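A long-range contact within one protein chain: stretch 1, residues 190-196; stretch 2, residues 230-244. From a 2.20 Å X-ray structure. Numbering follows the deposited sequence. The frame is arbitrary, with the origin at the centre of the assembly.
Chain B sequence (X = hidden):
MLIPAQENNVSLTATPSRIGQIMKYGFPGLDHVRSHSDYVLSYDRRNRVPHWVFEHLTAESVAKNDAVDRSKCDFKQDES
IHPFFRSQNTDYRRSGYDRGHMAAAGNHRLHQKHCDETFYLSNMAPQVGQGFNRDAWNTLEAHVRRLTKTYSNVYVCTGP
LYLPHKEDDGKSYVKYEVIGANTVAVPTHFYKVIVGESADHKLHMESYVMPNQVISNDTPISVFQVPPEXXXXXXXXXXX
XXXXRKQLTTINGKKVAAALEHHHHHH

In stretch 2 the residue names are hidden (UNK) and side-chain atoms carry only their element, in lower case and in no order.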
# COMPACT_ATOMS: atom_id res chain seq x y z
N PHE B 190 -9.84 -9.61 4.26
CA PHE B 190 -8.77 -10.54 4.60
C PHE B 190 -8.91 -11.81 3.76
O PHE B 190 -9.99 -12.13 3.32
CB PHE B 190 -8.81 -10.89 6.09
CG PHE B 190 -8.55 -9.73 7.00
CD1 PHE B 190 -7.25 -9.40 7.37
CD2 PHE B 190 -9.60 -8.97 7.51
CE1 PHE B 190 -7.00 -8.31 8.21
CE2 PHE B 190 -9.37 -7.88 8.36
CZ PHE B 190 -8.06 -7.55 8.70
N TYR B 191 -7.83 -12.53 3.54
CA TYR B 191 -7.90 -13.79 2.78
C TYR B 191 -7.29 -14.92 3.59
O TYR B 191 -6.49 -14.68 4.49
CB TYR B 191 -7.14 -13.70 1.44
CG TYR B 191 -5.68 -13.38 1.61
CD1 TYR B 191 -4.75 -14.35 1.98
CD2 TYR B 191 -5.22 -12.08 1.41
CE1 TYR B 191 -3.41 -14.04 2.17
CE2 TYR B 191 -3.90 -11.75 1.57
CZ TYR B 191 -3.01 -12.73 1.96
OH TYR B 191 -1.71 -12.37 2.13
N LYS B 192 -7.64 -16.15 3.22
CA LYS B 192 -6.88 -17.34 3.59
C LYS B 192 -6.72 -18.16 2.33
O LYS B 192 -7.70 -18.44 1.64
CB LYS B 192 -7.59 -18.17 4.66
CG LYS B 192 -7.47 -17.58 6.07
CD LYS B 192 -8.04 -18.56 7.10
CE LYS B 192 -8.04 -17.98 8.52
NZ LYS B 192 -6.67 -17.82 9.06
N VAL B 193 -5.49 -18.53 2.03
CA VAL B 193 -5.21 -19.41 0.91
C VAL B 193 -4.57 -20.66 1.48
O VAL B 193 -3.58 -20.58 2.19
CB VAL B 193 -4.33 -18.72 -0.19
CG1 VAL B 193 -4.05 -19.69 -1.34
CG2 VAL B 193 -5.03 -17.46 -0.72
N ILE B 194 -5.16 -21.82 1.17
CA ILE B 194 -4.96 -23.06 1.91
C ILE B 194 -4.63 -24.24 0.98
O ILE B 194 -5.28 -24.41 -0.05
CB ILE B 194 -6.27 -23.42 2.68
CG1 ILE B 194 -6.77 -22.24 3.53
CG2 ILE B 194 -6.11 -24.68 3.51
CD1 ILE B 194 -8.29 -22.11 3.56
N VAL B 195 -3.65 -25.06 1.34
CA VAL B 195 -3.40 -26.30 0.60
C VAL B 195 -3.37 -27.46 1.58
O VAL B 195 -2.62 -27.45 2.54
CB VAL B 195 -2.05 -26.23 -0.20
CG1 VAL B 195 -1.56 -27.63 -0.62
CG2 VAL B 195 -2.20 -25.33 -1.42
N GLY B 196 -4.22 -28.46 1.32
CA GLY B 196 -4.21 -29.70 2.09
C GLY B 196 -3.56 -30.82 1.30
O GLY B 196 -3.75 -30.92 0.08
N UNK B 230 -7.07 -14.41 -8.20
CA UNK B 230 -7.63 -13.09 -7.91
C UNK B 230 -7.14 -12.58 -6.55
O UNK B 230 -6.94 -11.38 -6.39
c UNK B 230 -9.14 -13.12 -7.94
o UNK B 230 -9.60 -13.87 -6.85
N UNK B 231 -6.91 -13.47 -5.59
CA UNK B 231 -6.26 -13.07 -4.32
C UNK B 231 -4.82 -12.60 -4.58
O UNK B 231 -4.38 -11.59 -4.04
c UNK B 231 -7.61 -14.88 -3.07
c UNK B 231 -5.71 -13.72 -1.91
c UNK B 231 -6.23 -14.23 -3.26
N UNK B 232 -4.09 -13.36 -5.40
CA UNK B 232 -2.72 -13.03 -5.77
C UNK B 232 -2.62 -11.67 -6.44
O UNK B 232 -1.79 -10.85 -6.09
c UNK B 232 -1.90 -15.42 -5.92
o UNK B 232 -0.51 -17.32 -6.23
o UNK B 232 -1.73 -16.68 -7.92
c UNK B 232 -1.34 -16.55 -6.76
c UNK B 232 -2.15 -14.12 -6.69
N UNK B 233 -3.50 -11.42 -7.39
CA UNK B 233 -3.50 -10.17 -8.11
C UNK B 233 -3.79 -9.00 -7.17
O UNK B 233 -3.12 -7.96 -7.24
n UNK B 233 -3.89 -9.54 -13.98
c UNK B 233 -5.24 -9.69 -11.53
c UNK B 233 -4.14 -9.56 -10.51
n UNK B 233 -4.34 -11.75 -14.44
c UNK B 233 -4.44 -10.70 -13.63
n UNK B 233 -5.06 -10.82 -12.46
c UNK B 233 -4.55 -10.24 -9.23
N UNK B 234 -4.76 -9.17 -6.27
CA UNK B 234 -5.09 -8.12 -5.28
C UNK B 234 -4.02 -7.93 -4.21
O UNK B 234 -3.82 -6.81 -3.74
c UNK B 234 -6.42 -8.43 -4.60
o UNK B 234 -7.48 -8.29 -5.53
N UNK B 235 -3.36 -9.01 -3.80
CA UNK B 235 -2.41 -8.89 -2.67
C UNK B 235 -1.03 -8.45 -3.07
O UNK B 235 -0.25 -7.99 -2.22
c UNK B 235 -2.31 -10.22 -1.88
N UNK B 236 -0.68 -8.63 -4.34
CA UNK B 236 0.70 -8.39 -4.75
C UNK B 236 1.60 -9.49 -4.21
O UNK B 236 2.73 -9.24 -3.85
N UNK B 237 1.08 -10.71 -4.13
CA UNK B 237 1.83 -11.85 -3.59
C UNK B 237 1.55 -13.07 -4.43
O UNK B 237 0.49 -13.15 -5.03
c UNK B 237 0.93 -11.45 0.26
c UNK B 237 1.38 -12.16 -2.15
c UNK B 237 1.62 -11.10 -1.07
c UNK B 237 3.12 -10.87 -0.88
N UNK B 238 2.47 -14.03 -4.44
CA UNK B 238 2.19 -15.33 -5.05
C UNK B 238 2.22 -16.43 -3.99
O UNK B 238 3.21 -16.60 -3.27
c UNK B 238 1.98 -14.86 -8.32
c UNK B 238 3.20 -14.70 -7.40
c UNK B 238 4.50 -14.91 -8.18
c UNK B 238 3.18 -15.64 -6.19
N UNK B 239 1.12 -17.18 -3.91
CA UNK B 239 0.97 -18.23 -2.89
C UNK B 239 1.30 -19.59 -3.46
O UNK B 239 0.99 -19.89 -4.63
c UNK B 239 -0.45 -18.22 -2.29
c UNK B 239 -2.26 -14.88 -2.20
c UNK B 239 -0.80 -14.99 -0.29
c UNK B 239 -1.85 -16.16 -2.59
c UNK B 239 -0.38 -16.27 -0.70
c UNK B 239 -0.91 -16.86 -1.85
c UNK B 239 -1.74 -14.30 -1.04
N UNK B 240 1.97 -20.40 -2.64
CA UNK B 240 2.30 -21.77 -3.01
C UNK B 240 2.99 -21.81 -4.39
O UNK B 240 2.67 -22.64 -5.25
c UNK B 240 -1.17 -21.81 0.05
c UNK B 240 1.04 -22.65 -2.94
c UNK B 240 0.31 -23.59 0.68
c UNK B 240 -0.71 -22.70 1.00
c UNK B 240 -0.61 -21.79 -1.22
c UNK B 240 0.41 -22.68 -1.56
c UNK B 240 0.87 -23.57 -0.59
N UNK B 241 3.94 -20.89 -4.57
CA UNK B 241 4.70 -20.75 -5.82
C UNK B 241 5.46 -22.01 -6.25
O UNK B 241 5.75 -22.17 -7.44
c UNK B 241 5.63 -19.50 -5.79
o UNK B 241 7.41 -20.69 -4.67
o UNK B 241 7.10 -18.59 -4.11
c UNK B 241 6.79 -19.61 -4.78
N UNK B 242 5.77 -22.91 -5.31
CA UNK B 242 6.40 -24.20 -5.63
C UNK B 242 5.43 -25.22 -6.25
O UNK B 242 5.86 -26.20 -6.83
o UNK B 242 10.10 -24.66 -5.15
c UNK B 242 9.36 -23.73 -4.79
c UNK B 242 8.23 -23.97 -3.81
c UNK B 242 7.10 -24.82 -4.41
n UNK B 242 9.50 -22.49 -5.25
N UNK B 243 4.13 -24.97 -6.13
CA UNK B 243 3.12 -25.82 -6.77
C UNK B 243 2.65 -25.23 -8.10
O UNK B 243 2.16 -24.11 -8.15
c UNK B 243 0.88 -27.00 -6.48
c UNK B 243 1.87 -26.00 -5.86
c UNK B 243 1.15 -26.49 -3.44
c UNK B 243 2.29 -26.42 -4.45
N UNK B 244 2.82 -25.99 -9.18
CA UNK B 244 2.16 -25.69 -10.46
C UNK B 244 0.66 -25.96 -10.28
O UNK B 244 0.27 -27.04 -9.85
n UNK B 244 2.38 -27.39 -13.80
c UNK B 244 2.10 -26.43 -12.92
o UNK B 244 1.35 -25.49 -13.20
c UNK B 244 2.78 -26.57 -11.56

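Stretch 1 is a strand whose Tyr 191, Val 193 and Val 195 point toward stretch 2, which opens as a helix and continues as loop. Position 230 carries one carbon and one oxygen, out of reach of the strand: Ser 230. Position 231 has three carbons, one bearing the other two, and packs against Tyr 191 and Val 193; this is Val 231, with CG1 3.5 Å from Tyr 191 CG. Position 232 has three carbons, the last bearing two oxygens, and points away: Glu 232. At 233, three carbons, a nitrogen and a carbon with two further nitrogens make Arg 233. Position 234 has one carbon and one oxygen and no contact: Ser 234. A single carbon at 235 lies 4.1 Å from Tyr 191 CE2; the residue is Ala 235 and the atom its CB.

Position 236 has no side-chain atoms, and its positive phi, 71°, suits Gly 236 as the chain leaves the helix. Four carbons forked at the second at 237 approach the tyrosine hydroxyl: Leu 237, its CD1 3.4 Å from Tyr 191 OH. Position 238 has the same fork but does not reach the strand: Leu 238.

Position 239 bears one carbon and a six-carbon ring without oxygen, against Tyr 191 and Val 193: Phe 239. Its ring lies obliquely to that of Tyr 191, centroids 5.1 Å apart, while Val 193 CG2 sits over one face. Its backbone N donates to Glu 232 OE2 at 2.8 Å, tying loop to helix. The same carbon and ring at 240, near Val 193 and Val 195, give Phe 240.

Position 241, two carbons with two terminal oxygens, is the exposed Asp 241. At 242, three carbons end in one oxygen and one nitrogen: Gln 242. Position 243 has four carbons forked at the first, one arm two carbons long, reaching Val 195: Ile 243, with CD1 4.1 Å from Val 195 CG1. Two carbons bearing one oxygen and one nitrogen at 244 make Asn 244, far from the strand.

The contact is apolar packing, with no hydrogen bond between the stretches. Alternation along the strand presents every second side chain: Tyr 191 meets helix and loop, Val 193 bridges Val 231 and both phenylalanines, and Val 195 places CG2 almost directly over the Phe 240 ring, 3.5 Å from its centroid, while Val 193 O meets that ring's edge, 3.4 Å from Phe 240 CE2.

Stretch 2 (230-244) SVERSAGLLFFDQIN
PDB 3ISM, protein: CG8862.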